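Local coordinates for GTP cyclohydrolase 1 type 2 homolog (Escherichia coli, Escherichia coli O157:H7, PDB 1NMO), which binds a pair of metal ions within a toroidal hexamer and may take part in degrading radiation-damaged nucleotides, at the interface of chains A and B. Sequence-based numbering; all coordinates share one arbitrary frame. Chains: chain A/B, Hypothetical protein ybgI.

Contact 1: the interface of chains A and B. Residues chain A 45-46, 78, 82; chain B 201-202, 205-206.
A:Arg82 and A:Gln46 close on the carboxylate of B:Glu205 where two subunits of the ring-shaped hexamer meet. The guanidinium presents its NE side, giving one nitrogen to each oxygen: A:Arg82 NE lies 2.8 Å from B:Glu205 OE1, on the syn lone pair, and A:Arg82 NH2 lies 2.7 Å from B:Glu205 OE2. The salt bridge is not flat, for the two planes are turned 53° apart; OE2 sits in the guanidinium plane, whereas OE1 is tilted from it. A:Arg82 reaches straight out of helix 78-88 and comes across the glutamate side chain.

A backbone hydrogen bond adds to this grip. The amide N of A:Gln46, in the first turn of helix 46-54, points at B:Glu205 OE2 from 2.7 Å, nearly straight at 169°, and arrives above the carboxylate plane. A:Arg82 NH2 reaches the same oxygen from the opposite face, so OE2 is clamped between two donors. The helix start would probably add to the stabilisation of the negative charge.

Packing is carried mainly by selenomethionine A:Met78, which lies crosswise to B:Glu205. A:Met78 CG rests 3.6 Å from B:Glu205 CB, and the chain bends at chi3 (74°) to carry the methyl CE over one face of the A:Arg82 guanidinium, toward its rim. Its selenium leans on the side-chain amide of B:Gln206 and on the backbone of B:Ser202. Beyond the salt bridge, A:Ser45 CB stands 3.5 Å from ring nitrogen ND1 of B:His201.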
ATOM      1  N   SER A  45      25.043  -0.390 -19.739  1.00 11.02           N
ATOM      2  CA  SER A  45      24.951   0.302 -18.484  1.00 11.41           C
ATOM      3  C   SER A  45      25.997  -0.229 -17.524  1.00 11.29           C
ATOM      4  O   SER A  45      26.561  -1.284 -17.732  1.00  9.17           O
ATOM      5  CB  SER A  45      23.573   0.030 -17.860  1.00 12.04           C
ATOM      6  OG  SER A  45      23.476  -1.415 -17.706  1.00 14.36           O
ATOM      7  N   GLN A  46      26.247   0.503 -16.437  1.00 12.24           N
ATOM      8  CA  GLN A  46      27.215   0.019 -15.463  1.00 12.94           C
ATOM      9  C   GLN A  46      26.761  -1.349 -14.981  1.00 13.38           C
ATOM     10  O   GLN A  46      27.582  -2.219 -14.723  1.00 15.45           O
ATOM     11  CB  GLN A  46      27.199   0.917 -14.244  1.00 14.54           C
ATOM     12  CG  GLN A  46      28.349   0.575 -13.259  1.00 14.33           C
ATOM     13  CD  GLN A  46      29.651   0.938 -13.899  1.00 15.79           C
ATOM     14  OE1 GLN A  46      29.780   2.082 -14.399  1.00 15.04           O
ATOM     15  NE2 GLN A  46      30.622   0.007 -13.928  1.00 15.04           N
HETATM   16  N   MSE A  78      29.487   9.003 -15.012  1.00 17.83           N
HETATM   17  CA  MSE A  78      29.151   7.671 -15.526  1.00 18.12           C
HETATM   18  C   MSE A  78      30.084   7.140 -16.637  1.00 16.81           C
HETATM   19  O   MSE A  78      30.401   5.930 -16.696  1.00 17.06           O
HETATM   20  CB  MSE A  78      27.720   7.683 -16.086  1.00 20.14           C
HETATM   21  CG  MSE A  78      26.632   7.786 -15.128  1.00 24.19           C
HETATM   22 SE   MSE A  78      25.138   8.490 -16.204  1.00 26.91          SE
HETATM   23  CE  MSE A  78      24.744   6.756 -17.197  1.00 27.24           C
ATOM     24  N   ARG A  82      32.140   3.587 -16.580  1.00 12.33           N
ATOM     25  CA  ARG A  82      31.887   2.577 -17.555  1.00 11.90           C
ATOM     26  C   ARG A  82      33.117   2.209 -18.358  1.00 12.00           C
ATOM     27  O   ARG A  82      33.365   1.036 -18.653  1.00  9.92           O
ATOM     28  CB  ARG A  82      30.814   3.088 -18.467  1.00 10.77           C
ATOM     29  CG  ARG A  82      29.522   3.177 -17.869  1.00 10.21           C
ATOM     30  CD  ARG A  82      28.592   4.036 -18.809  1.00 10.73           C
ATOM     31  NE  ARG A  82      27.244   3.889 -18.230  1.00 10.92           N
ATOM     32  CZ  ARG A  82      26.121   3.981 -18.898  1.00  9.08           C
ATOM     33  NH1 ARG A  82      26.144   4.254 -20.187  1.00  9.70           N
ATOM     34  NH2 ARG A  82      24.975   3.725 -18.267  1.00 10.08           N
TER
ATOM     35  N   HIS B 201      19.182   4.915 -16.564  1.00 13.73           N
ATOM     36  CA  HIS B 201      20.559   4.609 -16.152  1.00 12.69           C
ATOM     37  C   HIS B 201      21.158   5.861 -15.557  1.00 14.03           C
ATOM     38  O   HIS B 201      21.966   5.811 -14.610  1.00 15.09           O
ATOM     39  CB  HIS B 201      21.397   4.201 -17.365  1.00 11.91           C
ATOM     40  CG  HIS B 201      20.757   3.159 -18.230  1.00 13.47           C
ATOM     41  ND1 HIS B 201      20.625   1.843 -17.837  1.00 16.33           N
ATOM     42  CD2 HIS B 201      20.156   3.251 -19.443  1.00 14.43           C
ATOM     43  CE1 HIS B 201      19.965   1.163 -18.770  1.00 14.89           C
ATOM     44  NE2 HIS B 201      19.671   2.000 -19.755  1.00 17.10           N
ATOM     45  N   SER B 202      20.807   7.021 -16.113  1.00 14.12           N
ATOM     46  CA  SER B 202      21.314   8.257 -15.539  1.00 15.69           C
ATOM     47  C   SER B 202      20.887   8.342 -14.044  1.00 16.82           C
ATOM     48  O   SER B 202      21.714   8.658 -13.165  1.00 16.61           O
ATOM     49  CB  SER B 202      20.791   9.452 -16.338  1.00 16.59           C
ATOM     50  OG  SER B 202      21.483   9.566 -17.573  1.00 16.60           O
ATOM     51  N   GLU B 205      22.813   5.331 -11.912  1.00 13.29           N
ATOM     52  CA  GLU B 205      24.247   5.485 -11.892  1.00 14.79           C
ATOM     53  C   GLU B 205      24.776   6.756 -11.276  1.00 16.46           C
ATOM     54  O   GLU B 205      25.997   6.897 -11.059  1.00 18.36           O
ATOM     55  CB  GLU B 205      24.760   5.365 -13.321  1.00 14.10           C
ATOM     56  CG  GLU B 205      24.764   3.890 -13.778  1.00 13.77           C
ATOM     57  CD  GLU B 205      25.313   3.649 -15.173  1.00 13.69           C
ATOM     58  OE1 GLU B 205      26.272   4.329 -15.637  1.00 14.83           O
ATOM     59  OE2 GLU B 205      24.776   2.725 -15.820  1.00 15.15           O
ATOM     60  N   GLN B 206      23.906   7.721 -11.050  1.00 16.30           N
ATOM     61  CA  GLN B 206      24.361   8.948 -10.474  1.00 17.16           C
ATOM     62  C   GLN B 206      23.731   9.190  -9.109  1.00 18.72           C
ATOM     63  O   GLN B 206      23.980  10.232  -8.479  1.00 19.67           O
ATOM     64  CB  GLN B 206      24.068  10.076 -11.434  1.00 17.28           C
ATOM     65  CG  GLN B 206      25.136  10.299 -12.434  1.00 16.48           C
ATOM     66  CD  GLN B 206      24.565  11.027 -13.605  1.00 16.88           C
ATOM     67  OE1 GLN B 206      23.332  10.984 -13.834  1.00 18.12           O
ATOM     68  NE2 GLN B 206      25.423  11.673 -14.383  1.00 16.01           N
TER

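Contact 2: the interface of chains A and B. Residues chain A 197, 201, 205; chain B 43, 45, 64, 82, 245.
A:His201 packs its ring against B:Thr43 and B:Ser45 at this subunit contact of a GTP cyclohydrolase I type 2/NIF3 family protein. The apolar centre is small: CD2 of the A:His201 imidazole lies 4.0 Å from the methyl CG2 of B:Thr43, and B:Ser45 CB sits beside ND1. Helix 197-205 supplies A:His201, with CB approached by B:Arg82 NH2.

Next outward is the carboxylate of A:Glu197, one helical turn before the histidine. A:His201 NE2 donates to A:Glu197 OE2 at 2.7 Å within the ring plane, which helps to fix the imidazole's rotation. B:Thr43 OG1 also donates to A:Glu197 OE2 at 2.7 Å, from the opposite face of the carboxylate; each donor stands well out of that plane, on its own side. Thus the histidine of one chain and the threonine of the other share a single oxygen. Behind B:Thr43 lies B:His64, a ligand of the dinuclear metal site; its ND1 makes a weak hydrogen bond to B:Thr43 OG1, placing the threonine between metal ligand and neighbouring subunit.

The amide of B:Asn245 crosses the imidazole at about a right angle, with the flat groups turned 81° apart. B:Asn245 ND2 bonds the backbone O of A:Glu197 at 3.1 Å and also hydrogen-bonds water 1. That water lies at the edge of the imidazole and makes a further hydrogen bond to A:Glu197 OE2, bridging the two chains.

At the far polar rim, A:Glu205 and B:Arg82 form the chain-exchanged twin of the salt bridge between A:Arg82 and B:Glu205. Here B:Arg82 NH2 meets A:Glu205 OE2 at 2.9 Å almost straight (178°), with that oxygen in the guanidinium plane.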
ATOM      1  N   GLU A 197       4.003  13.747 -25.941  1.00 14.14           N
ATOM      2  CA  GLU A 197       2.728  14.472 -25.806  1.00 12.99           C
ATOM      3  C   GLU A 197       1.957  14.454 -27.141  1.00 14.16           C
ATOM      4  O   GLU A 197       0.766  14.180 -27.202  1.00 14.00           O
ATOM      5  CB  GLU A 197       3.057  15.930 -25.360  1.00 11.62           C
ATOM      6  CG  GLU A 197       1.885  16.879 -24.931  1.00 12.97           C
ATOM      7  CD  GLU A 197       1.124  17.432 -26.124  1.00 13.84           C
ATOM      8  OE1 GLU A 197       1.800  17.529 -27.177  1.00 12.44           O
ATOM      9  OE2 GLU A 197      -0.110  17.746 -26.016  1.00 13.44           O
ATOM     10  N   HIS A 201      -2.459  12.831 -29.678  1.00 15.91           N
ATOM     11  CA  HIS A 201      -3.419  13.528 -30.566  1.00 16.25           C
ATOM     12  C   HIS A 201      -3.394  12.830 -31.933  1.00 16.61           C
ATOM     13  O   HIS A 201      -4.394  12.821 -32.711  1.00 15.95           O
ATOM     14  CB  HIS A 201      -3.009  15.019 -30.730  1.00 15.81           C
ATOM     15  CG  HIS A 201      -2.780  15.721 -29.425  1.00 16.09           C
ATOM     16  ND1 HIS A 201      -3.720  15.718 -28.415  1.00 18.08           N
ATOM     17  CD2 HIS A 201      -1.688  16.351 -28.920  1.00 17.03           C
ATOM     18  CE1 HIS A 201      -3.218  16.317 -27.339  1.00 17.14           C
ATOM     19  NE2 HIS A 201      -1.986  16.706 -27.621  1.00 17.75           N
ATOM     20  N   GLU A 205      -6.835  11.658 -33.428  1.00 16.46           N
ATOM     21  CA  GLU A 205      -7.303  12.361 -34.610  1.00 15.82           C
ATOM     22  C   GLU A 205      -7.265  11.610 -35.921  1.00 16.30           C
ATOM     23  O   GLU A 205      -7.926  11.998 -36.900  1.00 15.60           O
ATOM     24  CB  GLU A 205      -6.569  13.694 -34.705  1.00 14.48           C
ATOM     25  CG  GLU A 205      -7.132  14.698 -33.641  1.00 15.31           C
ATOM     26  CD  GLU A 205      -6.317  16.029 -33.590  1.00 18.20           C
ATOM     27  OE1 GLU A 205      -5.958  16.608 -34.649  1.00 19.64           O
ATOM     28  OE2 GLU A 205      -5.996  16.512 -32.482  1.00 18.15           O
TER
ATOM     29  N   THR B  43      -2.371  22.265 -25.593  1.00 12.88           N
ATOM     30  CA  THR B  43      -2.117  22.021 -27.010  1.00 13.36           C
ATOM     31  C   THR B  43      -3.268  22.326 -27.964  1.00 12.66           C
ATOM     32  O   THR B  43      -4.406  22.118 -27.639  1.00 14.55           O
ATOM     33  CB  THR B  43      -1.715  20.587 -27.188  1.00 13.83           C
ATOM     34  OG1 THR B  43      -0.491  20.364 -26.475  1.00 12.40           O
ATOM     35  CG2 THR B  43      -1.495  20.291 -28.675  1.00 13.84           C
ATOM     36  N   SER B  45      -5.068  20.989 -30.051  1.00 14.08           N
ATOM     37  CA  SER B  45      -5.557  19.765 -30.658  1.00 14.14           C
ATOM     38  C   SER B  45      -6.906  19.979 -31.332  1.00 14.47           C
ATOM     39  O   SER B  45      -7.525  21.013 -31.166  1.00 17.11           O
ATOM     40  CB  SER B  45      -5.684  18.692 -29.609  1.00 10.44           C
ATOM     41  OG  SER B  45      -6.642  19.209 -28.777  1.00 12.99           O
ATOM     42  N   HIS B  64       1.500  24.609 -26.928  1.00 10.70           N
ATOM     43  CA  HIS B  64       1.983  23.884 -28.158  1.00 13.64           C
ATOM     44  C   HIS B  64       1.065  24.127 -29.384  1.00 13.98           C
ATOM     45  O   HIS B  64      -0.079  23.629 -29.437  1.00 13.15           O
ATOM     46  CB  HIS B  64       1.997  22.369 -27.999  1.00 12.44           C
ATOM     47  CG  HIS B  64       2.831  21.885 -26.871  1.00 15.87           C
ATOM     48  ND1 HIS B  64       2.279  21.552 -25.652  1.00 15.72           N
ATOM     49  CD2 HIS B  64       4.163  21.580 -26.797  1.00 14.50           C
ATOM     50  CE1 HIS B  64       3.242  21.047 -24.881  1.00 17.16           C
ATOM     51  NE2 HIS B  64       4.387  21.046 -25.553  1.00 12.33           N
ATOM     52  N   ARG B  82      -7.519  20.815 -38.568  1.00 11.99           N
ATOM     53  CA  ARG B  82      -7.300  21.840 -37.558  1.00 13.44           C
ATOM     54  C   ARG B  82      -7.326  23.261 -38.146  1.00 13.80           C
ATOM     55  O   ARG B  82      -8.028  24.149 -37.622  1.00 12.73           O
ATOM     56  CB  ARG B  82      -5.938  21.606 -36.879  1.00 12.24           C
ATOM     57  CG  ARG B  82      -5.872  20.310 -36.038  1.00 11.69           C
ATOM     58  CD  ARG B  82      -4.394  20.001 -35.666  1.00 10.95           C
ATOM     59  NE  ARG B  82      -4.394  18.997 -34.609  1.00 10.48           N
ATOM     60  CZ  ARG B  82      -3.336  18.706 -33.867  1.00 10.67           C
ATOM     61  NH1 ARG B  82      -2.183  19.335 -34.070  1.00 12.26           N
ATOM     62  NH2 ARG B  82      -3.446  17.811 -32.906  1.00  9.46           N
ATOM     63  N   ASN B 245      -4.647  14.000 -21.499  1.00 19.47           N
ATOM     64  CA  ASN B 245      -3.688  13.350 -22.373  1.00 19.09           C
ATOM     65  C   ASN B 245      -2.806  12.707 -21.310  1.00 19.86           C
ATOM     66  O   ASN B 245      -2.275  13.420 -20.435  1.00 21.60           O
ATOM     67  CB  ASN B 245      -2.946  14.431 -23.164  1.00 19.80           C
ATOM     68  CG  ASN B 245      -1.779  13.885 -23.981  1.00 19.15           C
ATOM     69  OD1 ASN B 245      -1.364  12.738 -23.784  1.00 18.51           O
ATOM     70  ND2 ASN B 245      -1.211  14.729 -24.884  1.00 18.25           N
TER
HETATM   71  O   HOH W   1      -2.170  17.703 -24.126  1.00 12.11           O

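Contact 1 and contact 2 lie about 35 Å apart, measured between the centres of their C-alpha atoms, and belong to one two-fold symmetric interface. Ser45, Arg82, His201 and Glu205 appear in both with the chains exchanged, so the Arg82-Glu205 pair is made twice, once in each direction. Around these residues contact 1 adds Gln46, Met78, Ser202 and Gln206; contact 2 adds Thr43, Glu197, Asn245 and metal ligand His64. Each subunit therefore offers its helix starting at residue 197 to its partner and receives the equivalent helix in return, a reciprocal arrangement that joins two subunits of the toroidal hexamer.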